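Long-range contacts in oxidoreductase (Corynebacterium diphtheriae, PDB 3K1Y), which probably acts as an FMN-dependent oxidoreductase of the NADPH-dependent FMN reductase family, built on a flavodoxin-like fold: residues Ala15-Gly20 with Asp87-Ala92; Glu36-Ala41 with Arg177-Leu182; Asp62-Met67 with Phe104-Asp109; Gly128-Ser133 with Gly155-Thr160. One frame throughout, in Å; residues are numbered along the deposited sequence.

How the interactions relate
The four contacts sample one flavodoxin-like α/β domain, a five-stranded parallel sheet between two helix layers. Interaction 1, at the chain's centre, joins strands 12-18 and 88-94. Interaction 2, its centre about 13 Å away, packs helices 26-44 and 165-188 over one face; Leu182 touches Leu89 and Val90. Interaction 3, centred about 15 Å from interaction 1 and about 28 Å from interaction 2, involves helix 102-110, whose phenylalanines reach Ile17, Ala19 and Val91. Interaction 4 lies on outermost strand 150-159, its centre about 17 Å from that of interaction 1, and Val156 touches Ala178. Along the chain, interactions 3 and then 4 are nested within 2, whose helix 165-188, the last, packs back on the first, 26-44.

Interaction 1. Residues Ala15-Gly20 with Asp87-Ala92; sequences AVISAG and DGLVVA
Val16 beside Val90 and Ile17 beside Val91 belong to neighbouring strands of the five-stranded parallel sheet in this flavodoxin-like fold, 88-94 being the middle strand and 12-18 next to it. The axes run at 10° to each other and 4.5 Å apart at closest, and the in-register pairs continue from Ala15 with Leu89 to Ser18 with Ala92. Five backbone hydrogen bonds join the strands in the parallel pattern: Val90 gives its N-H to Ala15 O and receives that of Ile17 at its own O, while Ala92 uses both its N-H and its O on the same strand, to Ile17 O and from Ala19 N. The shortest is Ile17 N to Val90 O, 2.6 Å.

Leu89 can be followed outward. Its CB lies 4.0 Å from Ala15 O; CG, anti to the backbone N (chi1 162°), is at a similar distance from the same oxygen. CD1 then turns back over the neighbouring strand, coming 3.4 Å from Ala15 O and 3.9 Å from Ala15 CB. The same methyl also reaches Ile17 CG1 at 4.0 Å, bridging two residues on one face. That face, with Val91 added, is covered in part by Phe104, Phe107 and Phe108 of helix 102-110.

On the other face Val16 CG2 packs alongside Val90 CB at 3.8 Å, beneath Ser35 and Ile34 of helix 26-44. Every touching residue is buried, as expected for the core of the sheet. In flavodoxin-like proteins the loop after the first strand commonly contributes to the flavin site; here it starts at Ala19, whose N-H reaches Ala92 O at 3.1 Å.

Interaction 2. Residues Glu36-Ala41 with Arg177-Leu182; sequences EAVTAA and RAAGEL
In the helix layer on one face of the flavodoxin-like sheet, Ala37 and Ala41 of helix 26-44 meet Ala179 of helix 165-188. The local axes approach to 8.2 Å and cross at -51°. That angle, with touching residues four apart (Ala37 and Ala41 on one helix; Ile175, Ala179 and Ala183 on the other), fits ridges-into-grooves packing in which both helices use their i, i+4 ridges.

Ala179 is at the centre. Its CB points toward helix 26-44 and sits 3.6 Å from Ala37 CB, a methyl-to-methyl contact; it is equally close to the Ala37 carbonyl carbon and lies 3.8 Å from Val38 N, so it rests against backbone as well as side chain. Ala41, one turn beyond Ala37, places its CB 3.8 Å from Ala179 O and 4.2 Å from Gly180 CA. The small side chains of Ala37, Ala41 and Ala179 permit the close approach of the two backbones.

Toward the sheet the contact is made by larger side chains. Leu182 also points toward helix 26-44, with CG anti to its backbone N (chi1 -178°). The Leu182 side chain also packs on Pro120 and Ile122 of strand 120-127, while Val38 in turn packs on Leu49 of strand 49-55 and Ile186. The contact therefore runs from a partly exposed alanine edge to a buried aliphatic edge above the strands, and it is wholly apolar between the two segments. At the buried edge, Val38 CG2 stands 4.2 Å from Leu182 CD2.

Interaction 3. Residues Asp62-Met67 with Phe104-Asp109; sequences DLMTAM and FKMFFD
Leu63 and Phe107 mark the closest backbone approach, their CA atoms 6.8 Å apart where the chain leaves the short helix 60-63 at Met64 and passes helix 102-110. Met106 covers most of the interface from the helix side. Its CG is anti to the backbone N (chi1 -168°), and Met64 CG and Met67 CG both approach the SE atom of this selenomethionine from the side of residues 62-67, at 3.6 and 3.9 Å from Met106 SE. The Met64 chain crosses it at about a right angle, the Met67 chain obliquely. Both of these residues are poorly ordered, so their outer atoms are less certain. Leu63 packs on the next residue of the helix: its CD1 meets Phe107 CD1 at 4.0 Å, near the ring plane and at its edge.

The region faces the third subunit, where Met64 and Met106 each pack on their own counterpart. Beside it, Lys105 NZ forms a salt bridge with Asp109 OD1 at 2.7 Å, and NZ also bonds Phe96 O and Tyr100 O of that subunit. Between the two segments the contact is apolar, resting on dispersion among the selenomethionine chains (selenium standing in for the sulfur of methionine), Leu63 and the Phe107 ring; it sets shape and distance without a directional bond.

Interaction 4. Residues Gly128-Ser133 with Gly155-Thr160; sequences GSARHS and GVFAAT. With SO4 (sulfate ion), chain H.
Phe157, on edge strand 150-159 of the flavodoxin-like sheet, packs against Ser133 in the loop after strand 120-127. The tight part surrounds its ring. Ser133 CA makes a CH-pi contact 3.5 Å from the ring centroid, only 8° off the normal, while Ser129 O meets the ring edge near its plane, 3.3 Å from CE2. The type I turn from Ala130 to Ser133, closed by Ser133 N to Ala130 O, curls the loop over that face, and Ser133 OG bonds Arg131 O of the fourth subunit.

The rim at Gly128 and Thr160 is looser. Gly128 O and Thr160 N are 3.2 Å apart, but the angle is too poor for a hydrogen bond; Gly128 instead bonds the backbone of Glu161, just past the strand. Arg131, exposed, makes no contact with the strand segment. A sulfate, probably from crystallisation, lies beside the loop, but its modelled overlap with Arg131 NH1 and its very short distance to Ser129 OG make the exact placement doubtful. Loops at this end of such sheets commonly border the flavin site. Between ring and rim, Ala159 extends the packing, its CB 3.5 Å from Ser129 C and 4.0 Å from Ala130 CB.

Interaction 1. Residues Ala15-Gly20 with Asp87-Ala92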
loop_
_atom_site.group_PDB
_atom_site.type_symbol
_atom_site.label_atom_id
_atom_site.label_comp_id
_atom_site.label_asym_id
_atom_site.label_seq_id
_atom_site.Cartn_x
_atom_site.Cartn_y
_atom_site.Cartn_z
ATOM N N ALA A 15 20.519 17.112 0.357
ATOM C CA ALA A 15 20.143 16.951 -1.044
ATOM C C ALA A 15 18.613 17.040 -1.099
ATOM O O ALA A 15 17.923 16.538 -0.212
ATOM C CB ALA A 15 20.632 15.603 -1.569
ATOM N N VAL A 16 18.080 17.697 -2.120
ATOM C CA VAL A 16 16.634 17.844 -2.235
ATOM C C VAL A 16 16.191 17.505 -3.645
ATOM O O VAL A 16 16.598 18.170 -4.596
ATOM C CB VAL A 16 16.191 19.303 -1.908
ATOM C CG1 VAL A 16 14.682 19.470 -2.131
ATOM C CG2 VAL A 16 16.566 19.652 -0.470
ATOM N N ILE A 17 15.373 16.465 -3.784
ATOM C CA ILE A 17 14.870 16.071 -5.094
ATOM C C ILE A 17 13.462 16.628 -5.234
ATOM O O ILE A 17 12.627 16.442 -4.352
ATOM C CB ILE A 17 14.786 14.533 -5.261
ATOM C CG1 ILE A 17 16.128 13.868 -4.930
ATOM C CG2 ILE A 17 14.392 14.198 -6.692
ATOM C CD1 ILE A 17 17.284 14.327 -5.784
ATOM N N SER A 18 13.197 17.307 -6.342
ATOM C CA SER A 18 11.879 17.879 -6.574
ATOM C C SER A 18 11.437 17.501 -7.981
ATOM O O SER A 18 12.095 17.860 -8.959
ATOM C CB SER A 18 11.941 19.400 -6.412
ATOM O OG SER A 18 10.643 19.950 -6.362
ATOM N N ALA A 19 10.315 16.792 -8.078
ATOM C CA ALA A 19 9.806 16.305 -9.367
ATOM C C ALA A 19 8.662 17.092 -10.015
ATOM O O ALA A 19 7.941 16.563 -10.861
ATOM C CB ALA A 19 9.404 14.818 -9.224
ATOM N N GLY A 20 8.494 18.350 -9.630
ATOM C CA GLY A 20 7.429 19.150 -10.212
ATOM C C GLY A 20 7.702 19.533 -11.657
ATOM O O GLY A 20 8.857 19.687 -12.063
ATOM N N ASP A 87 24.385 14.115 3.867
ATOM C CA ASP A 87 24.059 13.713 5.231
ATOM C C ASP A 87 22.547 13.592 5.387
ATOM O O ASP A 87 22.050 12.824 6.219
ATOM C CB ASP A 87 24.576 14.746 6.245
ATOM C CG ASP A 87 26.064 14.995 6.128
ATOM O OD1 ASP A 87 26.839 14.019 6.009
ATOM O OD2 ASP A 87 26.460 16.179 6.167
ATOM N N GLY A 88 21.822 14.372 4.594
ATOM C CA GLY A 88 20.377 14.354 4.659
ATOM C C GLY A 88 19.791 14.412 3.272
ATOM O O GLY A 88 20.494 14.700 2.304
ATOM N N LEU A 89 18.499 14.141 3.162
ATOM C CA LEU A 89 17.858 14.172 1.863
ATOM C C LEU A 89 16.392 14.496 1.989
ATOM O O LEU A 89 15.745 14.111 2.958
ATOM C CB LEU A 89 18.009 12.817 1.167
ATOM C CG LEU A 89 17.034 12.555 0.016
ATOM C CD1 LEU A 89 17.494 13.338 -1.194
ATOM C CD2 LEU A 89 16.963 11.057 -0.289
ATOM N N VAL A 90 15.878 15.203 0.992
ATOM C CA VAL A 90 14.475 15.573 0.938
ATOM C C VAL A 90 13.980 15.249 -0.468
ATOM O O VAL A 90 14.638 15.581 -1.456
ATOM C CB VAL A 90 14.279 17.076 1.204
ATOM C CG1 VAL A 90 12.817 17.466 0.969
ATOM C CG2 VAL A 90 14.696 17.393 2.625
ATOM N N VAL A 91 12.833 14.582 -0.548
ATOM C CA VAL A 91 12.243 14.214 -1.825
ATOM C C VAL A 91 10.809 14.716 -1.864
ATOM O O VAL A 91 10.035 14.493 -0.931
ATOM C CB VAL A 91 12.258 12.668 -2.063
ATOM C CG1 VAL A 91 13.690 12.171 -2.151
ATOM C CG2 VAL A 91 11.500 11.936 -0.944
ATOM N N ALA A 92 10.465 15.410 -2.939
ATOM C CA ALA A 92 9.127 15.959 -3.084
ATOM C C ALA A 92 8.595 15.568 -4.444
ATOM O O ALA A 92 9.311 15.630 -5.441
ATOM C CB ALA A 92 9.160 17.473 -2.954
#

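Interaction 2. Residues Glu36-Ala41 with Arg177-Leu182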
loop_
_atom_site.group_PDB
_atom_site.type_symbol
_atom_site.label_atom_id
_atom_site.label_comp_id
_atom_site.label_asym_id
_atom_site.label_seq_id
_atom_site.Cartn_x
_atom_site.Cartn_y
_atom_site.Cartn_z
ATOM N N GLU A 36 14.490 24.880 3.943
ATOM C CA GLU A 36 14.729 26.115 4.690
ATOM C C GLU A 36 14.588 25.802 6.175
ATOM O O GLU A 36 15.406 26.213 6.991
ATOM C CB GLU A 36 13.719 27.193 4.293
ATOM C CG GLU A 36 14.302 28.281 3.401
ATOM C CD GLU A 36 13.476 28.536 2.141
ATOM O OE1 GLU A 36 12.261 28.832 2.254
ATOM O OE2 GLU A 36 14.052 28.441 1.032
ATOM N N ALA A 37 13.543 25.058 6.520
ATOM C CA ALA A 37 13.312 24.677 7.904
ATOM C C ALA A 37 14.450 23.748 8.361
ATOM O O ALA A 37 14.905 23.823 9.505
ATOM C CB ALA A 37 11.958 23.983 8.036
ATOM N N VAL A 38 14.918 22.880 7.468
ATOM C CA VAL A 38 16.010 21.988 7.831
ATOM C C VAL A 38 17.241 22.856 8.112
ATOM O O VAL A 38 17.965 22.626 9.084
ATOM C CB VAL A 38 16.352 20.980 6.701
ATOM C CG1 VAL A 38 17.434 20.021 7.176
ATOM C CG2 VAL A 38 15.124 20.196 6.296
ATOM N N THR A 39 17.468 23.855 7.260
ATOM C CA THR A 39 18.606 24.745 7.431
ATOM C C THR A 39 18.545 25.418 8.793
ATOM O O THR A 39 19.553 25.520 9.488
ATOM C CB THR A 39 18.658 25.829 6.332
ATOM O OG1 THR A 39 18.849 25.201 5.058
ATOM C CG2 THR A 39 19.810 26.789 6.579
ATOM N N ALA A 40 17.357 25.864 9.185
ATOM C CA ALA A 40 17.205 26.510 10.479
ATOM C C ALA A 40 17.458 25.501 11.593
ATOM O O ALA A 40 18.163 25.799 12.559
ATOM C CB ALA A 40 15.806 27.110 10.613
ATOM N N ALA A 41 16.884 24.309 11.452
ATOM C CA ALA A 41 17.031 23.254 12.454
ATOM C C ALA A 41 18.493 22.855 12.694
ATOM O O ALA A 41 18.887 22.579 13.836
ATOM C CB ALA A 41 16.209 22.028 12.048
ATOM N N ARG A 177 8.640 20.028 12.526
ATOM C CA ARG A 177 8.846 18.739 13.186
ATOM C C ARG A 177 9.685 17.812 12.310
ATOM O O ARG A 177 10.672 17.242 12.773
ATOM C CB ARG A 177 7.513 18.066 13.518
ATOM C CG ARG A 177 7.682 16.717 14.214
ATOM C CD ARG A 177 6.346 16.083 14.547
ATOM N NE ARG A 177 5.526 16.983 15.347
ATOM C CZ ARG A 177 4.267 16.746 15.697
ATOM N NH1 ARG A 177 3.666 15.625 15.317
ATOM N NH2 ARG A 177 3.610 17.640 16.425
ATOM N N ALA A 178 9.285 17.657 11.048
ATOM C CA ALA A 178 10.038 16.819 10.113
ATOM C C ALA A 178 11.453 17.392 9.991
ATOM O O ALA A 178 12.443 16.659 9.989
ATOM C CB ALA A 178 9.369 16.813 8.757
ATOM N N ALA A 179 11.539 18.710 9.890
ATOM C CA ALA A 179 12.833 19.376 9.793
ATOM C C ALA A 179 13.701 19.031 11.012
ATOM O O ALA A 179 14.879 18.688 10.873
ATOM C CB ALA A 179 12.636 20.883 9.701
ATOM N N GLY A 180 13.109 19.121 12.200
ATOM C CA GLY A 180 13.836 18.815 13.415
ATOM C C GLY A 180 14.271 17.366 13.444
ATOM O O GLY A 180 15.414 17.054 13.795
ATOM N N GLU A 181 13.361 16.469 13.077
ATOM C CA GLU A 181 13.677 15.046 13.064
ATOM C C GLU A 181 14.878 14.802 12.159
ATOM O O GLU A 181 15.844 14.142 12.548
ATOM C CB GLU A 181 12.474 14.234 12.567
ATOM C CG GLU A 181 11.450 13.889 13.639
ATOM C CD GLU A 181 10.085 13.523 13.053
ATOM O OE1 GLU A 181 10.038 12.763 12.059
ATOM O OE2 GLU A 181 9.056 13.995 13.592
ATOM N N LEU A 182 14.823 15.351 10.951
ATOM C CA LEU A 182 15.908 15.176 10.002
ATOM C C LEU A 182 17.195 15.858 10.488
ATOM O O LEU A 182 18.293 15.306 10.331
ATOM C CB LEU A 182 15.484 15.711 8.630
ATOM C CG LEU A 182 16.443 15.590 7.445
ATOM C CD1 LEU A 182 16.953 14.165 7.290
ATOM C CD2 LEU A 182 15.714 16.022 6.191
#

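Interaction 3. Residues Asp62-Met67 with Phe104-Asp109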
loop_
_atom_site.group_PDB
_atom_site.type_symbol
_atom_site.label_atom_id
_atom_site.label_comp_id
_atom_site.label_asym_id
_atom_site.label_seq_id
_atom_site.Cartn_x
_atom_site.Cartn_y
_atom_site.Cartn_z
ATOM N N ASP A 62 19.235 13.759 -19.462
ATOM C CA ASP A 62 20.273 12.957 -18.812
ATOM C C ASP A 62 19.651 11.693 -18.229
ATOM O O ASP A 62 20.273 10.625 -18.192
ATOM C CB ASP A 62 20.943 13.746 -17.683
ATOM C CG ASP A 62 21.278 15.169 -18.085
ATOM O OD1 ASP A 62 20.330 15.951 -18.324
ATOM O OD2 ASP A 62 22.482 15.506 -18.161
ATOM N N LEU A 63 18.412 11.827 -17.772
ATOM C CA LEU A 63 17.695 10.716 -17.179
ATOM C C LEU A 63 17.309 9.692 -18.237
ATOM O O LEU A 63 17.624 8.507 -18.106
ATOM C CB LEU A 63 16.447 11.232 -16.463
ATOM C CG LEU A 63 16.278 10.869 -14.985
ATOM C CD1 LEU A 63 17.594 11.014 -14.246
ATOM C CD2 LEU A 63 15.220 11.769 -14.375
HETATM N N MSE A 64 16.637 10.140 -19.287
HETATM C CA MSE A 64 16.231 9.213 -20.320
HETATM C C MSE A 64 17.348 8.817 -21.281
HETATM O O MSE A 64 17.097 8.235 -22.334
HETATM C CB MSE A 64 14.987 9.747 -21.040
HETATM C CG MSE A 64 13.696 9.343 -20.291
HETATM SE SE MSE A 64 12.160 10.220 -20.693
HETATM C CE MSE A 64 11.970 11.259 -19.278
ATOM N N THR A 65 18.586 9.142 -20.907
ATOM C CA THR A 65 19.761 8.736 -21.679
ATOM C C THR A 65 20.306 7.568 -20.870
ATOM O O THR A 65 20.883 6.631 -21.417
ATOM C CB THR A 65 20.846 9.826 -21.781
ATOM O OG1 THR A 65 20.543 10.694 -22.876
ATOM C CG2 THR A 65 22.219 9.207 -22.036
ATOM N N ALA A 66 20.106 7.637 -19.556
ATOM C CA ALA A 66 20.532 6.571 -18.665
ATOM C C ALA A 66 19.510 5.429 -18.785
ATOM O O ALA A 66 19.687 4.356 -18.207
ATOM C CB ALA A 66 20.596 7.074 -17.235
HETATM N N MSE A 67 18.436 5.676 -19.534
HETATM C CA MSE A 67 17.399 4.669 -19.751
HETATM C C MSE A 67 17.751 3.842 -20.980
HETATM O O MSE A 67 17.841 2.617 -20.921
HETATM C CB MSE A 67 16.035 5.332 -19.971
HETATM C CG MSE A 67 15.293 5.707 -18.699
HETATM SE SE MSE A 67 14.848 4.166 -17.613
HETATM C CE MSE A 67 13.428 3.442 -18.707
ATOM N N PHE A 104 9.743 10.858 -11.158
ATOM C CA PHE A 104 10.298 10.774 -9.824
ATOM C C PHE A 104 10.827 9.350 -9.687
ATOM O O PHE A 104 11.963 9.130 -9.256
ATOM C CB PHE A 104 9.186 11.029 -8.801
ATOM C CG PHE A 104 9.597 10.831 -7.363
ATOM C CD1 PHE A 104 10.144 11.879 -6.631
ATOM C CD2 PHE A 104 9.369 9.607 -6.720
ATOM C CE1 PHE A 104 10.454 11.724 -5.274
ATOM C CE2 PHE A 104 9.674 9.438 -5.372
ATOM C CZ PHE A 104 10.217 10.504 -4.642
ATOM N N LYS A 105 9.999 8.385 -10.076
ATOM C CA LYS A 105 10.378 6.980 -9.970
ATOM C C LYS A 105 11.601 6.657 -10.818
ATOM O O LYS A 105 12.491 5.915 -10.389
ATOM C CB LYS A 105 9.212 6.074 -10.387
ATOM C CG LYS A 105 9.486 4.573 -10.222
ATOM C CD LYS A 105 9.909 4.245 -8.784
ATOM C CE LYS A 105 9.704 2.770 -8.445
ATOM N NZ LYS A 105 10.425 1.826 -9.345
HETATM N N MSE A 106 11.647 7.217 -12.018
HETATM C CA MSE A 106 12.755 6.962 -12.914
HETATM C C MSE A 106 14.090 7.280 -12.263
HETATM O O MSE A 106 15.015 6.471 -12.307
HETATM C CB MSE A 106 12.589 7.780 -14.186
HETATM C CG MSE A 106 13.527 7.373 -15.299
HETATM SE SE MSE A 106 13.045 8.286 -16.914
HETATM C CE MSE A 106 11.508 7.204 -17.418
ATOM N N PHE A 107 14.190 8.456 -11.654
ATOM C CA PHE A 107 15.427 8.862 -10.999
ATOM C C PHE A 107 15.903 7.759 -10.060
ATOM O O PHE A 107 17.025 7.260 -10.191
ATOM C CB PHE A 107 15.226 10.163 -10.213
ATOM C CG PHE A 107 16.470 10.640 -9.496
ATOM C CD1 PHE A 107 17.535 11.192 -10.206
ATOM C CD2 PHE A 107 16.580 10.522 -8.111
ATOM C CE1 PHE A 107 18.694 11.624 -9.544
ATOM C CE2 PHE A 107 17.727 10.947 -7.441
ATOM C CZ PHE A 107 18.789 11.502 -8.164
ATOM N N PHE A 108 15.050 7.371 -9.118
ATOM C CA PHE A 108 15.416 6.316 -8.185
ATOM C C PHE A 108 15.820 5.032 -8.898
ATOM O O PHE A 108 16.811 4.404 -8.521
ATOM C CB PHE A 108 14.275 6.061 -7.204
ATOM C CG PHE A 108 14.095 7.168 -6.220
ATOM C CD1 PHE A 108 14.859 7.209 -5.059
ATOM C CD2 PHE A 108 13.231 8.226 -6.496
ATOM C CE1 PHE A 108 14.774 8.289 -4.188
ATOM C CE2 PHE A 108 13.139 9.314 -5.631
ATOM C CZ PHE A 108 13.912 9.346 -4.475
ATOM N N ASP A 109 15.072 4.643 -9.929
ATOM C CA ASP A 109 15.419 3.431 -10.670
ATOM C C ASP A 109 16.873 3.485 -11.141
ATOM O O ASP A 109 17.576 2.475 -11.162
ATOM C CB ASP A 109 14.526 3.258 -11.906
ATOM C CG ASP A 109 13.066 3.057 -11.560
ATOM O OD1 ASP A 109 12.766 2.547 -10.460
ATOM O OD2 ASP A 109 12.215 3.390 -12.406
#

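Interaction 4. Residues Gly128-Ser133 with Gly155-Thr160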
loop_
_atom_site.group_PDB
_atom_site.type_symbol
_atom_site.label_atom_id
_atom_site.label_comp_id
_atom_site.label_asym_id
_atom_site.label_seq_id
_atom_site.Cartn_x
_atom_site.Cartn_y
_atom_site.Cartn_z
ATOM N N GLY A 128 -3.755 19.431 -4.719
ATOM C CA GLY A 128 -4.722 20.445 -4.331
ATOM C C GLY A 128 -5.348 20.108 -2.990
ATOM O O GLY A 128 -5.320 20.906 -2.045
ATOM N N SER A 129 -5.906 18.906 -2.905
ATOM C CA SER A 129 -6.538 18.463 -1.676
ATOM C C SER A 129 -5.649 17.441 -0.995
ATOM O O SER A 129 -4.558 17.133 -1.475
ATOM C CB SER A 129 -7.912 17.851 -1.967
ATOM O OG SER A 129 -7.803 16.551 -2.506
ATOM N N ALA A 130 -6.132 16.909 0.118
ATOM C CA ALA A 130 -5.388 15.929 0.887
ATOM C C ALA A 130 -5.938 14.505 0.756
ATOM O O ALA A 130 -5.508 13.606 1.482
ATOM C CB ALA A 130 -5.375 16.345 2.356
ATOM N N ARG A 131 -6.867 14.286 -0.172
ATOM C CA ARG A 131 -7.449 12.953 -0.313
ATOM C C ARG A 131 -6.415 11.858 -0.576
ATOM O O ARG A 131 -6.612 10.707 -0.194
ATOM C CB ARG A 131 -8.543 12.948 -1.397
ATOM C CG ARG A 131 -8.093 13.195 -2.831
ATOM C CD ARG A 131 -9.300 13.651 -3.663
ATOM N NE ARG A 131 -9.287 13.155 -5.037
ATOM C CZ ARG A 131 -8.580 13.681 -6.036
ATOM N NH1 ARG A 131 -7.805 14.748 -5.837
ATOM N NH2 ARG A 131 -8.653 13.132 -7.245
ATOM N N HIS A 132 -5.303 12.232 -1.200
ATOM C CA HIS A 132 -4.239 11.287 -1.513
ATOM C C HIS A 132 -3.030 11.402 -0.572
ATOM O O HIS A 132 -1.933 10.944 -0.899
ATOM C CB HIS A 132 -3.797 11.490 -2.968
ATOM C CG HIS A 132 -4.866 11.169 -3.967
ATOM N ND1 HIS A 132 -4.921 11.750 -5.216
ATOM C CD2 HIS A 132 -5.929 10.334 -3.892
ATOM C CE1 HIS A 132 -5.973 11.288 -5.866
ATOM N NE2 HIS A 132 -6.602 10.426 -5.084
ATOM N N SER A 133 -3.224 11.987 0.602
ATOM C CA SER A 133 -2.102 12.134 1.516
ATOM C C SER A 133 -1.418 10.813 1.871
ATOM O O SER A 133 -0.239 10.808 2.225
ATOM C CB SER A 133 -2.532 12.865 2.793
ATOM O OG SER A 133 -3.449 12.096 3.544
ATOM N N GLY A 155 6.008 12.616 7.639
ATOM C CA GLY A 155 5.952 12.814 6.205
ATOM C C GLY A 155 5.283 14.154 6.004
ATOM O O GLY A 155 4.519 14.590 6.855
ATOM N N VAL A 156 5.562 14.816 4.888
ATOM C CA VAL A 156 4.972 16.116 4.624
ATOM C C VAL A 156 4.111 16.137 3.367
ATOM O O VAL A 156 4.635 16.146 2.253
ATOM C CB VAL A 156 6.066 17.186 4.471
ATOM C CG1 VAL A 156 5.441 18.551 4.275
ATOM C CG2 VAL A 156 6.958 17.183 5.688
ATOM N N PHE A 157 2.795 16.148 3.544
ATOM C CA PHE A 157 1.895 16.211 2.401
ATOM C C PHE A 157 1.221 17.577 2.364
ATOM O O PHE A 157 0.392 17.898 3.210
ATOM C CB PHE A 157 0.814 15.135 2.461
ATOM C CG PHE A 157 0.014 15.028 1.194
ATOM C CD1 PHE A 157 0.478 14.263 0.128
ATOM C CD2 PHE A 157 -1.180 15.734 1.046
ATOM C CE1 PHE A 157 -0.231 14.197 -1.080
ATOM C CE2 PHE A 157 -1.902 15.682 -0.150
ATOM C CZ PHE A 157 -1.425 14.909 -1.221
ATOM N N ALA A 158 1.577 18.379 1.371
ATOM C CA ALA A 158 1.010 19.707 1.235
ATOM C C ALA A 158 -0.183 19.756 0.295
ATOM O O ALA A 158 -0.065 19.495 -0.903
ATOM C CB ALA A 158 2.079 20.687 0.763
ATOM N N ALA A 159 -1.337 20.083 0.861
ATOM C CA ALA A 159 -2.566 20.234 0.092
ATOM C C ALA A 159 -2.680 21.747 -0.016
ATOM O O ALA A 159 -2.903 22.423 0.979
ATOM C CB ALA A 159 -3.731 19.663 0.862
ATOM N N THR A 160 -2.502 22.283 -1.214
ATOM C CA THR A 160 -2.547 23.729 -1.406
ATOM C C THR A 160 -3.881 24.383 -1.036
ATOM O O THR A 160 -3.912 25.533 -0.595
ATOM C CB THR A 160 -2.214 24.094 -2.858
ATOM O OG1 THR A 160 -3.259 23.622 -3.721
ATOM C CG2 THR A 160 -0.891 23.455 -3.263
HETATM S S SO4 H . -6.423 16.268 -5.947
HETATM O O1 SO4 H . -5.445 15.315 -6.372
HETATM O O2 SO4 H . -6.960 16.009 -4.712
HETATM O O3 SO4 H . -5.941 17.549 -5.852
HETATM O O4 SO4 H . -7.467 16.209 -6.859
#